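Local atomic coordinates of O-methyltransferase (Bacillus halodurans, PDB entry 2GPY), a protein that is a putative O-methyltransferase, probably transferring a methyl group from S-adenosylmethionine to a hydroxyl group of an acceptor not yet identified. Residues B[71-76]-B[104-109]. Residues are numbered along the deposited sequence; the frame is centred on the assembly and turned at random.
Sequences RMAQAL and ESRIEL
Arg106, the residue just before strand 107-111, reaches to the C-terminal end of helix 67-75, where its guanidinium grips a single backbone oxygen end-on. Arg106 NH1 donates to Ala73 O at 2.9 Å and Arg106 NH2 to Ala73 O at 3.0 Å. Ala73 O lies in the guanidinium plane, but both nitrogens stand above the carbonyl plane, NH1 much the further (63° out of it), and both bonds are bent. The arginine side chain gets there with CG anti to the carbonyl carbon and a bend at chi3 (-67°). In this Rossmann-like methyltransferase fold, helix 67-75 follows strand 57-61 and packs beside strand 80-85, which separates strands 57-61 and 107-111 in the sheet; the contact thus ties the helix end to an edge strand of the chain's sheet. Arg106 NH2 also lies 3.0 Å from Leu76 O, on the first residue beyond the helix, and donates to Ala79 O just before strand 80-85. With an alanine in place of this arginine, both bonds to Ala73 O and the one to Ala79 O would be gone, and the helix end would probably be less firmly held against the strands. Next to the polar grip, Ala73 CB points to the strand and meets Ile107 CD1 at 3.7 Å, with Ile81 also against the alanine methyl.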
loop_
_atom_site.group_PDB
_atom_site.type_symbol
_atom_site.label_atom_id
_atom_site.label_comp_id
_atom_site.label_asym_id
_atom_site.label_seq_id
_atom_site.Cartn_x
_atom_site.Cartn_y
_atom_site.Cartn_z
ATOM N N ARG B 71 4.493 1.978 -17.830
ATOM C CA ARG B 71 4.823 2.777 -16.668
ATOM C C ARG B 71 5.150 1.931 -15.441
ATOM O O ARG B 71 6.057 2.280 -14.660
ATOM C CB ARG B 71 3.697 3.765 -16.406
ATOM C CG ARG B 71 3.740 4.808 -17.517
ATOM C CD ARG B 71 3.382 6.160 -17.072
ATOM N NE ARG B 71 4.272 6.671 -16.034
ATOM C CZ ARG B 71 3.924 7.648 -15.216
ATOM N NH1 ARG B 71 2.736 8.197 -15.357
ATOM N NH2 ARG B 71 4.758 8.078 -14.252
HETATM N N MSE B 72 4.461 0.795 -15.285
HETATM C CA MSE B 72 4.844 -0.150 -14.218
HETATM C C MSE B 72 6.230 -0.766 -14.429
HETATM O O MSE B 72 7.035 -0.859 -13.459
HETATM C CB MSE B 72 3.807 -1.288 -14.060
HETATM C CG MSE B 72 2.472 -0.757 -13.570
HETATM SE SE MSE B 72 1.171 -2.217 -13.183
HETATM C CE MSE B 72 0.876 -2.907 -15.017
ATOM N N ALA B 73 6.522 -1.184 -15.669
ATOM C CA ALA B 73 7.844 -1.738 -15.966
ATOM C C ALA B 73 8.939 -0.701 -15.691
ATOM O O ALA B 73 9.992 -1.037 -15.160
ATOM C CB ALA B 73 7.933 -2.241 -17.431
ATOM N N GLN B 74 8.691 0.554 -16.064
ATOM C CA GLN B 74 9.678 1.608 -15.823
ATOM C C GLN B 74 9.860 1.873 -14.329
ATOM O O GLN B 74 10.986 2.146 -13.883
ATOM C CB GLN B 74 9.283 2.894 -16.534
ATOM C CG GLN B 74 9.430 2.824 -18.036
ATOM C CD GLN B 74 9.069 4.149 -18.681
ATOM O OE1 GLN B 74 9.774 4.623 -19.563
ATOM N NE2 GLN B 74 7.973 4.758 -18.233
ATOM N N ALA B 75 8.778 1.790 -13.556
ATOM C CA ALA B 75 8.860 2.086 -12.115
ATOM C C ALA B 75 9.510 0.956 -11.334
ATOM O O ALA B 75 10.047 1.177 -10.243
ATOM C CB ALA B 75 7.470 2.372 -11.541
ATOM N N LEU B 76 9.405 -0.262 -11.878
ATOM C CA LEU B 76 9.870 -1.494 -11.247
ATOM C C LEU B 76 10.839 -2.223 -12.195
ATOM O O LEU B 76 10.482 -3.238 -12.805
ATOM C CB LEU B 76 8.665 -2.394 -10.941
ATOM C CG LEU B 76 7.610 -1.827 -9.964
ATOM C CD1 LEU B 76 6.253 -2.549 -10.101
ATOM C CD2 LEU B 76 8.135 -1.885 -8.515
ATOM N N GLU B 104 10.649 -5.103 -24.314
ATOM C CA GLU B 104 10.072 -6.395 -24.685
ATOM C C GLU B 104 10.518 -7.565 -23.792
ATOM O O GLU B 104 9.793 -8.570 -23.656
ATOM C CB GLU B 104 10.377 -6.722 -26.150
ATOM C CG GLU B 104 9.106 -7.051 -26.919
ATOM C CD GLU B 104 9.356 -7.407 -28.371
ATOM O OE1 GLU B 104 10.528 -7.325 -28.827
ATOM O OE2 GLU B 104 8.379 -7.770 -29.054
ATOM N N SER B 105 11.700 -7.442 -23.185
ATOM C CA SER B 105 12.226 -8.534 -22.371
ATOM C C SER B 105 11.541 -8.585 -21.010
ATOM O O SER B 105 11.688 -9.554 -20.267
ATOM C CB SER B 105 13.764 -8.471 -22.240
ATOM O OG SER B 105 14.152 -7.350 -21.455
ATOM N N ARG B 106 10.777 -7.547 -20.686
ATOM C CA ARG B 106 10.147 -7.456 -19.389
ATOM C C ARG B 106 8.626 -7.300 -19.452
ATOM O O ARG B 106 7.948 -7.403 -18.433
ATOM C CB ARG B 106 10.757 -6.297 -18.619
ATOM C CG ARG B 106 12.214 -6.579 -18.243
ATOM C CD ARG B 106 12.577 -5.830 -17.003
ATOM N NE ARG B 106 12.587 -4.387 -17.230
ATOM C CZ ARG B 106 11.818 -3.494 -16.613
ATOM N NH1 ARG B 106 11.998 -2.222 -16.935
ATOM N NH2 ARG B 106 10.857 -3.849 -15.702
ATOM N N ILE B 107 8.094 -7.067 -20.643
ATOM C CA ILE B 107 6.636 -6.974 -20.801
ATOM C C ILE B 107 6.215 -7.984 -21.848
ATOM O O ILE B 107 6.627 -7.881 -23.031
ATOM C CB ILE B 107 6.183 -5.573 -21.227
ATOM C CG1 ILE B 107 6.607 -4.517 -20.189
ATOM C CG2 ILE B 107 4.651 -5.563 -21.533
ATOM C CD1 ILE B 107 6.254 -3.072 -20.609
ATOM N N GLU B 108 5.447 -8.978 -21.415
ATOM C CA GLU B 108 4.964 -10.015 -22.339
ATOM C C GLU B 108 3.506 -9.699 -22.691
ATOM O O GLU B 108 2.656 -9.682 -21.819
ATOM C CB GLU B 108 5.053 -11.413 -21.709
ATOM C CG GLU B 108 4.557 -12.522 -22.660
ATOM C CD GLU B 108 4.553 -13.921 -22.042
ATOM O OE1 GLU B 108 4.976 -14.098 -20.875
ATOM O OE2 GLU B 108 4.120 -14.861 -22.747
ATOM N N LEU B 109 3.225 -9.439 -23.960
ATOM C CA LEU B 109 1.870 -9.064 -24.335
ATOM C C LEU B 109 1.173 -10.246 -24.982
ATOM O O LEU B 109 1.689 -10.854 -25.921
ATOM C CB LEU B 109 1.857 -7.882 -25.319
ATOM C CG LEU B 109 2.464 -6.570 -24.840
ATOM C CD1 LEU B 109 2.252 -5.524 -25.957
ATOM C CD2 LEU B 109 1.804 -6.127 -23.510
#